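Local coordinates for adenosine kinase, putative (Trypanosoma brucei, PDB 3OTX), which probably phosphorylates adenosine to AMP with ATP and magnesium in purine salvage, and is captured here with the bisubstrate-like inhibitor bis(adenosine)-5'-pentaphosphate, at residues F202-F207 / R225-E230; E149-P154 / V180-R185; T272-K277 / K315-C320. The protein carries 1 engineered substitution. All coordinates share one frame; numbering follows the deposited sequence.

Contact 1: residues F202-F207 / R225-E230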
ATOM      1  N   PHE A 202      -0.099   3.514  13.101  1.00 19.06           N
ATOM      2  CA  PHE A 202       0.247   4.924  13.380  1.00 19.17           C
ATOM      3  C   PHE A 202      -0.530   5.965  12.580  1.00 17.11           C
ATOM      4  O   PHE A 202      -0.620   7.130  12.975  1.00 18.59           O
ATOM      5  CB  PHE A 202       1.758   5.199  13.325  1.00 19.93           C
ATOM      6  CG  PHE A 202       2.336   5.335  11.939  1.00 19.00           C
ATOM      7  CD1 PHE A 202       2.194   6.507  11.201  1.00 21.57           C
ATOM      8  CD2 PHE A 202       3.089   4.299  11.403  1.00 16.68           C
ATOM      9  CE1 PHE A 202       2.765   6.622   9.922  1.00 21.80           C
ATOM     10  CE2 PHE A 202       3.671   4.424  10.137  1.00 18.71           C
ATOM     11  CZ  PHE A 202       3.509   5.572   9.399  1.00 18.97           C
ATOM     12  N   ILE A 203      -1.088   5.521  11.463  1.00 15.16           N
ATOM     13  CA  ILE A 203      -1.935   6.390  10.669  1.00 17.59           C
ATOM     14  C   ILE A 203      -3.182   6.743  11.501  1.00 17.82           C
ATOM     15  O   ILE A 203      -3.552   7.919  11.589  1.00 17.75           O
ATOM     16  CB  ILE A 203      -2.329   5.712   9.328  1.00 16.49           C
ATOM     17  CG1 ILE A 203      -1.092   5.522   8.406  1.00 20.06           C
ATOM     18  CG2 ILE A 203      -3.437   6.501   8.632  1.00 17.64           C
ATOM     19  CD1 ILE A 203      -0.390   6.871   7.982  1.00 19.93           C
ATOM     20  N   MET A 204      -3.828   5.731  12.088  1.00 16.43           N
ATOM     21  CA  MET A 204      -5.000   5.956  12.933  1.00 16.96           C
ATOM     22  C   MET A 204      -4.664   6.684  14.240  1.00 19.85           C
ATOM     23  O   MET A 204      -5.471   7.461  14.747  1.00 19.75           O
ATOM     24  CB  MET A 204      -5.674   4.621  13.261  1.00 17.06           C
ATOM     25  CG  MET A 204      -6.635   4.049  12.188  1.00 23.16           C
ATOM     26  SD  MET A 204      -5.934   3.560  10.616  1.00 23.15           S
ATOM     27  CE  MET A 204      -5.058   2.046  11.126  1.00 21.02           C
ATOM     28  N   GLN A 205      -3.470   6.442  14.778  1.00 20.34           N
ATOM     29  CA  GLN A 205      -3.058   7.063  16.037  1.00 21.33           C
ATOM     30  C   GLN A 205      -2.703   8.543  15.893  1.00 20.93           C
ATOM     31  O   GLN A 205      -3.140   9.354  16.715  1.00 22.42           O
ATOM     32  CB  GLN A 205      -1.897   6.291  16.665  1.00 23.84           C
ATOM     33  CG  GLN A 205      -2.267   4.860  17.050  1.00 31.60           C
ATOM     34  CD  GLN A 205      -1.053   3.917  17.176  1.00 38.93           C
ATOM     35  OE1 GLN A 205       0.054   4.212  16.702  1.00 31.84           O
ATOM     36  NE2 GLN A 205      -1.271   2.772  17.817  1.00 42.55           N
ATOM     37  N   PHE A 206      -1.986   8.900  14.824  1.00 20.95           N
ATOM     38  CA  PHE A 206      -1.390  10.234  14.681  1.00 19.45           C
ATOM     39  C   PHE A 206      -1.832  11.054  13.460  1.00 17.65           C
ATOM     40  O   PHE A 206      -1.521  12.249  13.382  1.00 21.28           O
ATOM     41  CB  PHE A 206       0.131  10.108  14.677  1.00 19.78           C
ATOM     42  CG  PHE A 206       0.680   9.480  15.928  1.00 24.65           C
ATOM     43  CD1 PHE A 206       0.674  10.178  17.133  1.00 29.67           C
ATOM     44  CD2 PHE A 206       1.209   8.197  15.900  1.00 26.65           C
ATOM     45  CE1 PHE A 206       1.183   9.599  18.302  1.00 37.74           C
ATOM     46  CE2 PHE A 206       1.719   7.608  17.054  1.00 27.30           C
ATOM     47  CZ  PHE A 206       1.709   8.317  18.265  1.00 34.73           C
ATOM     48  N   PHE A 207      -2.502  10.402  12.498  1.00 17.09           N
ATOM     49  CA  PHE A 207      -3.007  11.069  11.284  1.00 17.42           C
ATOM     50  C   PHE A 207      -4.512  10.854  11.120  1.00 17.49           C
ATOM     51  O   PHE A 207      -5.013  10.738  10.009  1.00 16.43           O
ATOM     52  CB  PHE A 207      -2.205  10.602  10.061  1.00 16.65           C
ATOM     53  CG  PHE A 207      -0.745  10.901  10.187  1.00 15.25           C
ATOM     54  CD1 PHE A 207       0.102   9.998  10.851  1.00 19.91           C
ATOM     55  CD2 PHE A 207      -0.229  12.116   9.771  1.00 19.03           C
ATOM     56  CE1 PHE A 207       1.476  10.289  11.006  1.00 22.26           C
ATOM     57  CE2 PHE A 207       1.131  12.430   9.929  1.00 17.57           C
ATOM     58  CZ  PHE A 207       1.985  11.509  10.546  1.00 14.65           C
ATOM     59  N   ARG A 225      -5.844  -7.211  10.012  1.00 19.38           N
ATOM     60  CA  ARG A 225      -6.543  -7.435  11.284  1.00 19.63           C
ATOM     61  C   ARG A 225      -6.141  -6.368  12.323  1.00 19.02           C
ATOM     62  O   ARG A 225      -6.984  -5.797  13.039  1.00 20.70           O
ATOM     63  CB  ARG A 225      -6.179  -8.829  11.808  1.00 20.33           C
ATOM     64  CG  ARG A 225      -7.058  -9.280  12.962  1.00 27.11           C
ATOM     65  CD  ARG A 225      -6.391 -10.383  13.784  1.00 25.27           C
ATOM     66  NE  ARG A 225      -6.482 -11.738  13.211  1.00 33.34           N
ATOM     67  CZ  ARG A 225      -5.573 -12.301  12.416  1.00 34.26           C
ATOM     68  NH1 ARG A 225      -4.499 -11.609  12.034  1.00 39.29           N
ATOM     69  NH2 ARG A 225      -5.739 -13.569  11.998  1.00 19.77           N
ATOM     70  N   HIS A 226      -4.848  -6.089  12.388  1.00 16.60           N
ATOM     71  CA  HIS A 226      -4.329  -5.172  13.378  1.00 20.59           C
ATOM     72  C   HIS A 226      -4.821  -3.737  13.158  1.00 19.82           C
ATOM     73  O   HIS A 226      -5.246  -3.067  14.112  1.00 20.34           O
ATOM     74  CB  HIS A 226      -2.813  -5.242  13.359  1.00 23.39           C
ATOM     75  CG  HIS A 226      -2.160  -4.583  14.524  1.00 32.06           C
ATOM     76  ND1 HIS A 226      -0.942  -4.999  15.013  1.00 41.70           N
ATOM     77  CD2 HIS A 226      -2.549  -3.548  15.312  1.00 36.27           C
ATOM     78  CE1 HIS A 226      -0.602  -4.245  16.044  1.00 38.50           C
ATOM     79  NE2 HIS A 226      -1.563  -3.363  16.254  1.00 31.95           N
ATOM     80  N   GLU A 227      -4.756  -3.287  11.905  1.00 15.69           N
ATOM     81  CA  GLU A 227      -5.203  -1.961  11.521  1.00 16.22           C
ATOM     82  C   GLU A 227      -6.700  -1.849  11.741  1.00 18.66           C
ATOM     83  O   GLU A 227      -7.171  -0.783  12.130  1.00 17.35           O
ATOM     84  CB  GLU A 227      -4.861  -1.721  10.062  1.00 15.86           C
ATOM     85  CG  GLU A 227      -3.358  -1.558   9.810  1.00 16.61           C
ATOM     86  CD  GLU A 227      -2.983  -1.913   8.376  1.00 17.65           C
ATOM     87  OE1 GLU A 227      -3.885  -2.075   7.508  1.00 18.48           O
ATOM     88  OE2 GLU A 227      -1.777  -2.054   8.098  1.00 23.96           O
ATOM     89  N   ALA A 228      -7.449  -2.921  11.498  1.00 16.18           N
ATOM     90  CA  ALA A 228      -8.888  -2.876  11.749  1.00 14.90           C
ATOM     91  C   ALA A 228      -9.172  -2.635  13.233  1.00 18.50           C
ATOM     92  O   ALA A 228     -10.038  -1.812  13.596  1.00 18.76           O
ATOM     93  CB  ALA A 228      -9.598  -4.175  11.246  1.00 19.83           C
ATOM     94  N   LYS A 229      -8.443  -3.337  14.106  1.00 19.78           N
ATOM     95  CA  LYS A 229      -8.607  -3.096  15.541  1.00 18.52           C
ATOM     96  C   LYS A 229      -8.190  -1.672  15.930  1.00 18.98           C
ATOM     97  O   LYS A 229      -8.816  -1.074  16.812  1.00 21.44           O
ATOM     98  CB  LYS A 229      -7.846  -4.125  16.370  1.00 19.86           C
ATOM     99  CG  LYS A 229      -8.341  -5.532  16.143  1.00 23.83           C
ATOM    100  CD  LYS A 229      -7.487  -6.542  16.919  1.00 27.36           C
ATOM    101  CE  LYS A 229      -8.063  -7.928  16.787  1.00 30.27           C
ATOM    102  NZ  LYS A 229      -7.151  -8.972  17.261  1.00 33.52           N
ATOM    103  N   GLU A 230      -7.152  -1.148  15.284  1.00 17.68           N
ATOM    104  CA  GLU A 230      -6.708   0.216  15.587  1.00 18.28           C
ATOM    105  C   GLU A 230      -7.752   1.231  15.129  1.00 19.89           C
ATOM    106  O   GLU A 230      -7.962   2.240  15.803  1.00 20.38           O
ATOM    107  CB  GLU A 230      -5.341   0.515  14.991  1.00 20.72           C
ATOM    108  CG  GLU A 230      -4.643   1.708  15.628  1.00 28.29           C
ATOM    109  CD  GLU A 230      -4.229   1.430  17.062  1.00 39.76           C
ATOM    110  OE1 GLU A 230      -3.465   0.458  17.291  1.00 42.84           O
ATOM    111  OE2 GLU A 230      -4.669   2.184  17.948  1.00 45.61           O
TER
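Met204 reaches out of helix 201-206 and plants its methyl on the first turn of helix 225-235, where CE lies 3.7 Å from Glu227 O and 3.9 Å from Glu227 CB. Two bends, at chi2 and chi3, turn CE across onto Glu227, and the two side chains cross at roughly a right angle. Nearer the backbone, Met204 CB packs against the methylene of Glu230, 3.9 Å from CG. Beside this apolar patch Gln205 stretches across Glu230: its NE2 comes to 3.2 Å from Glu230 OE1, with the amide and carboxylate planes 69° apart. Bending at chi2, Glu230 brings its carboxylate up to that amide.

Further out, the axes of helices 202-206 and 225-230 run nearly parallel, 14° apart and 9.6 Å at closest approach. Phe231 and Met234 continue the bed for Met204, and Pro201 touches both glutamates. Asn224, an ADP-binding residue, accepts from Glu227 N through OD1, while Arg225 is tied by salt bridges to Asp268 and Glu270. The chemistry is therefore mixed: a buried methionine gives apolar packing between two helices that follow adjacent parallel strands, 193-197 and 220-224, of the ribokinase-like fold, and the polar groups of Gln205 and Glu230 meet at its exposed margin.

Contact 2: residues E149-P154 / V180-R185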
ATOM      1  N   GLU A 149       2.219  21.724  -7.113  1.00 17.24           N
ATOM      2  CA  GLU A 149       2.550  22.051  -8.511  1.00 17.45           C
ATOM      3  C   GLU A 149       2.577  20.755  -9.332  1.00 18.15           C
ATOM      4  O   GLU A 149       1.998  20.668 -10.445  1.00 18.96           O
ATOM      5  CB  GLU A 149       3.897  22.778  -8.633  1.00 21.10           C
ATOM      6  CG  GLU A 149       3.927  24.217  -8.094  1.00 37.00           C
ATOM      7  CD  GLU A 149       3.532  24.364  -6.611  1.00 41.04           C
ATOM      8  OE1 GLU A 149       3.919  23.528  -5.749  1.00 25.86           O
ATOM      9  OE2 GLU A 149       2.822  25.346  -6.311  1.00 49.55           O
ATOM     10  N   HIS A 150       3.216  19.725  -8.790  1.00 16.58           N
ATOM     11  CA  HIS A 150       3.258  18.471  -9.525  1.00 16.41           C
ATOM     12  C   HIS A 150       1.861  17.869  -9.676  1.00 14.18           C
ATOM     13  O   HIS A 150       1.512  17.328 -10.722  1.00 13.85           O
ATOM     14  CB  HIS A 150       4.190  17.462  -8.830  1.00 14.21           C
ATOM     15  CG  HIS A 150       4.376  16.199  -9.619  1.00 12.19           C
ATOM     16  ND1 HIS A 150       5.061  16.165 -10.814  1.00 16.11           N
ATOM     17  CD2 HIS A 150       3.896  14.939  -9.421  1.00 15.48           C
ATOM     18  CE1 HIS A 150       5.024  14.937 -11.309  1.00 18.25           C
ATOM     19  NE2 HIS A 150       4.318  14.176 -10.486  1.00 16.14           N
ATOM     20  N   MET A 151       1.065  17.926  -8.612  1.00 13.76           N
ATOM     21  CA  MET A 151      -0.308  17.392  -8.673  1.00 13.66           C
ATOM     22  C   MET A 151      -1.184  18.050  -9.761  1.00 16.47           C
ATOM     23  O   MET A 151      -2.108  17.414 -10.255  1.00 20.76           O
ATOM     24  CB  MET A 151      -1.009  17.530  -7.324  1.00 16.45           C
ATOM     25  CG  MET A 151      -0.390  16.668  -6.206  1.00 15.08           C
ATOM     26  SD  MET A 151      -0.328  14.886  -6.582  1.00 15.51           S
ATOM     27  CE  MET A 151      -2.059  14.510  -6.803  1.00 18.91           C
ATOM     28  N   ARG A 152      -0.862  19.282 -10.137  1.00 17.65           N
ATOM     29  CA  ARG A 152      -1.652  20.037 -11.129  1.00 18.84           C
ATOM     30  C   ARG A 152      -0.966  20.009 -12.480  1.00 20.48           C
ATOM     31  O   ARG A 152      -1.457  20.636 -13.427  1.00 21.73           O
ATOM     32  CB  ARG A 152      -1.821  21.510 -10.692  1.00 21.51           C
ATOM     33  CG  ARG A 152      -2.659  21.675  -9.453  1.00 28.00           C
ATOM     34  CD  ARG A 152      -2.986  23.129  -9.185  1.00 31.83           C
ATOM     35  NE  ARG A 152      -1.789  23.917  -8.937  1.00 32.44           N
ATOM     36  CZ  ARG A 152      -1.368  24.284  -7.731  1.00 38.25           C
ATOM     37  NH1 ARG A 152      -2.059  23.957  -6.648  1.00 42.46           N
ATOM     38  NH2 ARG A 152      -0.260  24.993  -7.616  1.00 47.29           N
ATOM     39  N   SER A 153       0.171  19.308 -12.576  1.00 18.46           N
ATOM     40  CA  SER A 153       0.956  19.247 -13.802  1.00 21.29           C
ATOM     41  C   SER A 153       0.229  18.431 -14.873  1.00 21.63           C
ATOM     42  O   SER A 153      -0.558  17.556 -14.540  1.00 19.56           O
ATOM     43  CB  SER A 153       2.349  18.660 -13.538  1.00 21.33           C
ATOM     44  OG  SER A 153       2.284  17.277 -13.247  1.00 19.85           O
ATOM     45  N   PRO A 154       0.487  18.722 -16.162  1.00 23.77           N
ATOM     46  CA  PRO A 154      -0.228  18.031 -17.255  1.00 25.96           C
ATOM     47  C   PRO A 154      -0.166  16.500 -17.185  1.00 26.30           C
ATOM     48  O   PRO A 154      -1.201  15.851 -17.375  1.00 22.19           O
ATOM     49  CB  PRO A 154       0.469  18.558 -18.528  1.00 28.41           C
ATOM     50  CG  PRO A 154       0.970  19.914 -18.131  1.00 31.64           C
ATOM     51  CD  PRO A 154       1.310  19.844 -16.650  1.00 25.73           C
ATOM     52  N   VAL A 180      -4.301  13.966  -1.703  1.00 11.42           N
ATOM     53  CA  VAL A 180      -5.245  12.867  -1.662  1.00 11.76           C
ATOM     54  C   VAL A 180      -6.616  13.375  -2.042  1.00 13.75           C
ATOM     55  O   VAL A 180      -7.294  12.729  -2.858  1.00 13.85           O
ATOM     56  CB  VAL A 180      -5.305  12.225  -0.263  1.00 11.41           C
ATOM     57  CG1 VAL A 180      -6.082  10.915  -0.332  1.00 14.63           C
ATOM     58  CG2 VAL A 180      -3.870  11.915   0.242  1.00 11.92           C
ATOM     59  N   LEU A 181      -7.027  14.515  -1.468  1.00 14.12           N
ATOM     60  CA  LEU A 181      -8.367  15.063  -1.765  1.00 13.73           C
ATOM     61  C   LEU A 181      -8.548  15.404  -3.249  1.00 14.34           C
ATOM     62  O   LEU A 181      -9.643  15.219  -3.806  1.00 16.18           O
ATOM     63  CB  LEU A 181      -8.673  16.266  -0.866  1.00 15.26           C
ATOM     64  CG  LEU A 181      -8.814  15.893   0.601  1.00 14.77           C
ATOM     65  CD1 LEU A 181      -8.851  17.171   1.444  1.00 18.02           C
ATOM     66  CD2 LEU A 181     -10.105  15.041   0.909  1.00 16.74           C
ATOM     67  N   GLN A 182      -7.460  15.800  -3.911  1.00 15.79           N
ATOM     68  CA  GLN A 182      -7.536  16.061  -5.358  1.00 13.87           C
ATOM     69  C   GLN A 182      -7.972  14.791  -6.087  1.00 14.60           C
ATOM     70  O   GLN A 182      -8.860  14.825  -6.930  1.00 15.72           O
ATOM     71  CB  GLN A 182      -6.213  16.565  -5.922  1.00 15.59           C
ATOM     72  CG  GLN A 182      -6.238  16.745  -7.447  1.00 23.14           C
ATOM     73  CD  GLN A 182      -4.908  17.201  -7.996  1.00 24.31           C
ATOM     74  OE1 GLN A 182      -4.204  17.987  -7.356  1.00 26.69           O
ATOM     75  NE2 GLN A 182      -4.549  16.715  -9.182  1.00 22.26           N
ATOM     76  N   ALA A 183      -7.355  13.664  -5.758  1.00 13.47           N
ATOM     77  CA  ALA A 183      -7.783  12.401  -6.369  1.00 13.24           C
ATOM     78  C   ALA A 183      -9.181  11.968  -5.932  1.00 14.17           C
ATOM     79  O   ALA A 183      -9.932  11.388  -6.728  1.00 15.06           O
ATOM     80  CB  ALA A 183      -6.777  11.289  -6.052  1.00 14.70           C
ATOM     81  N   CYS A 184      -9.549  12.225  -4.674  1.00 14.33           N
ATOM     82  CA  CYS A 184     -10.906  11.912  -4.238  1.00 14.36           C
ATOM     83  C   CYS A 184     -11.961  12.620  -5.081  1.00 16.16           C
ATOM     84  O   CYS A 184     -12.958  12.002  -5.476  1.00 17.13           O
ATOM     85  CB  CYS A 184     -11.089  12.363  -2.793  1.00 14.80           C
ATOM     86  SG  CYS A 184     -10.240  11.366  -1.587  1.00 15.33           S
ATOM     87  N   ARG A 185     -11.748  13.909  -5.333  1.00 15.43           N
ATOM     88  CA  ARG A 185     -12.650  14.674  -6.175  1.00 17.52           C
ATOM     89  C   ARG A 185     -12.588  14.200  -7.631  1.00 17.37           C
ATOM     90  O   ARG A 185     -13.627  14.146  -8.299  1.00 18.32           O
ATOM     91  CB  ARG A 185     -12.342  16.162  -6.045  1.00 18.55           C
ATOM     92  CG  ARG A 185     -12.706  16.709  -4.650  1.00 22.34           C
ATOM     93  CD  ARG A 185     -12.539  18.251  -4.566  1.00 27.64           C
ATOM     94  NE  ARG A 185     -11.239  18.721  -5.052  1.00 33.04           N
ATOM     95  CZ  ARG A 185     -10.145  18.875  -4.298  1.00 33.78           C
ATOM     96  NH1 ARG A 185     -10.177  18.639  -2.982  1.00 32.34           N
ATOM     97  NH2 ARG A 185      -9.008  19.279  -4.863  1.00 30.99           N
TER
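The terminal amide of Gln182 joins helix 177-189 to the end of helix 148-151: Met151 CE lies over one of its faces, 4.1 Å from Gln182 CD, and Met151 O sits at its edge, only 2° out of the amide plane. Of the other flat groups, the His150 ring carries Ser153 OG on one face, offset toward the rim, and one face of the Arg152 guanidinium lies off-centre over Glu149 N, while Arg152 NH2 forms a salt bridge with Glu149 OE2 at 3.4 Å. In this ribokinase-like alpha/beta fold, helix 177-189 packs on strand 193-197 of the large sheet through Val180, Ala183 and Cys184.

The hydrogen bond from Gln182 NE2 to Met151 O measures 2.8 Å, with an N-H...O angle of 177°. On the carbonyl side the fit is different, because the donor stands 47° above the carbonyl plane and so misses the lone pairs. Gln182 spans the gap with a fully extended chain, CG anti to the backbone N. Met160 of helix 154-162 touches both Met151 and Gln182, adding an apolar side to the polar link. Ser153 OG bonds in the carbonyl plane to His150 O, which accepts from Ser153 N as well. Back at the interface, Gln182 OE1 rests 3.2 Å from Met151 CB.

Contact 3: residues T272-K277 / K315-C320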
ATOM      1  N   THR A 272     -10.388 -13.742   4.942  1.00 15.85           N
ATOM      2  CA  THR A 272     -10.503 -12.342   4.673  1.00 14.91           C
ATOM      3  C   THR A 272     -11.962 -11.923   4.875  1.00 15.56           C
ATOM      4  O   THR A 272     -12.887 -12.604   4.423  1.00 18.16           O
ATOM      5  CB  THR A 272     -10.046 -12.014   3.245  1.00 15.56           C
ATOM      6  OG1 THR A 272      -8.620 -12.146   3.178  1.00 16.02           O
ATOM      7  CG2 THR A 272     -10.410 -10.574   2.857  1.00 18.31           C
ATOM      8  N   VAL A 273     -12.135 -10.813   5.573  1.00 14.88           N
ATOM      9  CA  VAL A 273     -13.483 -10.289   5.895  1.00 15.98           C
ATOM     10  C   VAL A 273     -13.872  -9.281   4.800  1.00 15.80           C
ATOM     11  O   VAL A 273     -13.097  -8.400   4.463  1.00 16.45           O
ATOM     12  CB  VAL A 273     -13.508  -9.646   7.298  1.00 16.54           C
ATOM     13  CG1 VAL A 273     -14.851  -8.931   7.589  1.00 18.22           C
ATOM     14  CG2 VAL A 273     -13.269 -10.681   8.364  1.00 19.37           C
ATOM     15  N   LEU A 274     -15.023  -9.493   4.198  1.00 18.48           N
ATOM     16  CA  LEU A 274     -15.491  -8.687   3.077  1.00 16.58           C
ATOM     17  C   LEU A 274     -16.875  -8.159   3.438  1.00 18.17           C
ATOM     18  O   LEU A 274     -17.797  -8.940   3.630  1.00 21.70           O
ATOM     19  CB  LEU A 274     -15.583  -9.546   1.806  1.00 17.77           C
ATOM     20  CG  LEU A 274     -16.171  -8.948   0.521  1.00 17.99           C
ATOM     21  CD1 LEU A 274     -15.382  -7.722   0.024  1.00 23.12           C
ATOM     22  CD2 LEU A 274     -16.270  -9.974  -0.624  1.00 18.70           C
ATOM     23  N   ALA A 275     -17.020  -6.838   3.564  1.00 18.00           N
ATOM     24  CA  ALA A 275     -18.332  -6.268   3.967  1.00 18.98           C
ATOM     25  C   ALA A 275     -18.796  -5.206   3.010  1.00 19.07           C
ATOM     26  O   ALA A 275     -17.996  -4.397   2.529  1.00 18.48           O
ATOM     27  CB  ALA A 275     -18.280  -5.697   5.365  1.00 22.34           C
ATOM     28  N   THR A 276     -20.109  -5.200   2.764  1.00 21.00           N
ATOM     29  CA  THR A 276     -20.751  -4.155   1.977  1.00 22.45           C
ATOM     30  C   THR A 276     -22.101  -3.863   2.644  1.00 25.12           C
ATOM     31  O   THR A 276     -22.445  -4.483   3.660  1.00 24.48           O
ATOM     32  CB  THR A 276     -21.001  -4.597   0.524  1.00 21.91           C
ATOM     33  OG1 THR A 276     -22.056  -5.559   0.521  1.00 23.86           O
ATOM     34  CG2 THR A 276     -19.749  -5.181  -0.172  1.00 23.00           C
ATOM     35  N   LYS A 277     -22.877  -2.933   2.082  1.00 24.49           N
ATOM     36  CA  LYS A 277     -24.213  -2.667   2.617  1.00 27.03           C
ATOM     37  C   LYS A 277     -25.046  -3.945   2.640  1.00 27.01           C
ATOM     38  O   LYS A 277     -26.028  -4.032   3.383  1.00 29.62           O
ATOM     39  CB  LYS A 277     -24.923  -1.578   1.788  1.00 29.34           C
ATOM     40  CG  LYS A 277     -25.289  -2.024   0.387  1.00 30.57           C
ATOM     41  CD  LYS A 277     -25.850  -0.893  -0.446  1.00 38.09           C
ATOM     42  CE  LYS A 277     -26.287  -1.424  -1.791  1.00 46.45           C
ATOM     43  NZ  LYS A 277     -26.651  -0.310  -2.700  1.00 54.02           N
ATOM     44  N   LYS A 315     -14.211  -8.125 -12.050  1.00 20.58           N
ATOM     45  CA  LYS A 315     -14.579  -9.332 -11.305  1.00 22.41           C
ATOM     46  C   LYS A 315     -15.312  -8.939 -10.018  1.00 18.66           C
ATOM     47  O   LYS A 315     -15.045  -7.849  -9.456  1.00 20.99           O
ATOM     48  CB  LYS A 315     -13.340 -10.191 -10.977  1.00 23.29           C
ATOM     49  CG  LYS A 315     -12.534 -10.651 -12.174  1.00 25.96           C
ATOM     50  CD  LYS A 315     -13.337 -11.471 -13.140  1.00 27.31           C
ATOM     51  CE  LYS A 315     -12.586 -11.620 -14.430  1.00 30.29           C
ATOM     52  NZ  LYS A 315     -13.382 -12.368 -15.429  1.00 35.73           N
ATOM     53  N   ASP A 316     -16.221  -9.802  -9.546  1.00 22.47           N
ATOM     54  CA  ASP A 316     -16.909  -9.534  -8.287  1.00 23.15           C
ATOM     55  C   ASP A 316     -15.958  -9.447  -7.102  1.00 22.90           C
ATOM     56  O   ASP A 316     -14.794  -9.884  -7.198  1.00 20.44           O
ATOM     57  CB  ASP A 316     -18.112 -10.460  -8.037  1.00 24.92           C
ATOM     58  CG  ASP A 316     -17.748 -11.878  -7.578  1.00 25.48           C
ATOM     59  OD1 ASP A 316     -18.652 -12.728  -7.695  1.00 31.98           O
ATOM     60  OD2 ASP A 316     -16.669 -12.192  -7.061  1.00 30.81           O
ATOM     61  N   LEU A 317     -16.445  -8.855  -6.014  1.00 22.64           N
ATOM     62  CA  LEU A 317     -15.594  -8.533  -4.863  1.00 21.29           C
ATOM     63  C   LEU A 317     -14.935  -9.758  -4.263  1.00 21.12           C
ATOM     64  O   LEU A 317     -13.779  -9.701  -3.885  1.00 18.79           O
ATOM     65  CB  LEU A 317     -16.358  -7.771  -3.791  1.00 22.43           C
ATOM     66  CG  LEU A 317     -16.701  -6.319  -4.141  1.00 19.35           C
ATOM     67  CD1 LEU A 317     -17.734  -5.797  -3.158  1.00 20.47           C
ATOM     68  CD2 LEU A 317     -15.476  -5.398  -4.196  1.00 20.09           C
ATOM     69  N   ARG A 318     -15.676 -10.860  -4.171  1.00 21.51           N
ATOM     70  CA  ARG A 318     -15.098 -12.067  -3.621  1.00 19.97           C
ATOM     71  C   ARG A 318     -13.937 -12.601  -4.482  1.00 21.63           C
ATOM     72  O   ARG A 318     -12.897 -13.051  -3.951  1.00 21.57           O
ATOM     73  CB  ARG A 318     -16.182 -13.115  -3.438  1.00 22.64           C
ATOM     74  CG  ARG A 318     -15.773 -14.211  -2.554  1.00 26.15           C
ATOM     75  CD  ARG A 318     -17.017 -14.997  -2.147  1.00 32.34           C
ATOM     76  NE  ARG A 318     -16.590 -16.161  -1.397  1.00 40.45           N
ATOM     77  CZ  ARG A 318     -16.824 -16.341  -0.107  1.00 39.37           C
ATOM     78  NH1 ARG A 318     -17.528 -15.442   0.574  1.00 33.23           N
ATOM     79  NH2 ARG A 318     -16.397 -17.450   0.483  1.00 43.43           N
ATOM     80  N   ARG A 319     -14.098 -12.531  -5.804  1.00 19.59           N
ATOM     81  CA  ARG A 319     -13.034 -12.901  -6.742  1.00 20.96           C
ATOM     82  C   ARG A 319     -11.809 -11.983  -6.638  1.00 19.37           C
ATOM     83  O   ARG A 319     -10.695 -12.445  -6.843  1.00 21.64           O
ATOM     84  CB  ARG A 319     -13.559 -12.925  -8.194  1.00 23.86           C
ATOM     85  CG  ARG A 319     -12.555 -13.435  -9.248  1.00 29.66           C
ATOM     86  CD  ARG A 319     -12.028 -14.808  -8.850  1.00 23.92           C
ATOM     87  NE  ARG A 319     -11.062 -15.370  -9.784  1.00 26.33           N
ATOM     88  CZ  ARG A 319     -10.383 -16.505  -9.583  1.00 30.37           C
ATOM     89  NH1 ARG A 319     -10.565 -17.211  -8.477  1.00 29.86           N
ATOM     90  NH2 ARG A 319      -9.522 -16.946 -10.497  1.00 31.26           N
ATOM     91  N   CYS A 320     -12.039 -10.708  -6.361  1.00 18.86           N
ATOM     92  CA  CYS A 320     -10.956  -9.742  -6.162  1.00 14.14           C
ATOM     93  C   CYS A 320     -10.141 -10.194  -4.946  1.00 17.94           C
ATOM     94  O   CYS A 320      -8.902 -10.213  -4.968  1.00 16.30           O
ATOM     95  CB  CYS A 320     -11.528  -8.331  -5.969  1.00 15.61           C
ATOM     96  SG  CYS A 320     -12.237  -7.653  -7.504  1.00 19.64           S
TER
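Leu274 projects from strand 270-276 onto the start of helix 317-332, a contact between the large sheet of the ribokinase-like fold, where this strand is next to the outermost strand 279-283, and the C-terminal helix. From CB, which points toward the helix, the chain runs to CG anti to the backbone N (chi1 175°), and the fork at CG then divides the work. CD1 meets Leu317 CB at 3.9 Å. The other branch, CD2, lies equally far from that same CB and also presses on the helix backbone, 3.7 Å from Arg318 N. Leu317 CB thus sits against both methyls, and the two leucines cross at about a right angle.

Two residues along the strand, Thr276 meets the far end of Leu317 tip to tip, its CG2 3.7 Å from Leu317 CD1. CG2 of Thr276 is anti to the carbonyl carbon (chi1 72°), and Thr276 OG1 bonds to Asp278 N. Val262 of the adjoining strand touches both leucines, and Tyr311 of helix 300-311 packs on Leu317. The guanidinium of Arg318 forms a salt bridge with Glu281 of strand 279-283, a polar tie between the helix and the outermost strand.

The helix start that presents Leu317 is capped by Asp316: Arg319 N donates to Asp316 OD2 over 2.9 Å, at an N-H...O angle of 161°.

In the fold
All three contacts join structural elements of one ribokinase-like domain without touching one another: their centres stand about 22 Å (contacts 1 and 3), about 26 Å (1 and 2) and about 29 Å (2 and 3) apart. Contact 1 is near the bound bis(adenosine)-5'-pentaphosphate, with the Glu227 side chain about 5 Å from the inhibitor and about 5 Å from a sodium ion. The strand segment of contact 3 also holds Thr272, which touches the ligand, while the Leu274 side chain of the contact is about 11 Å away. Near contact 2, adenosine-binding Asn15 has its side chain about 10 Å from that of Met151. Along the chain contact 2 comes first, then contact 1, then contact 3.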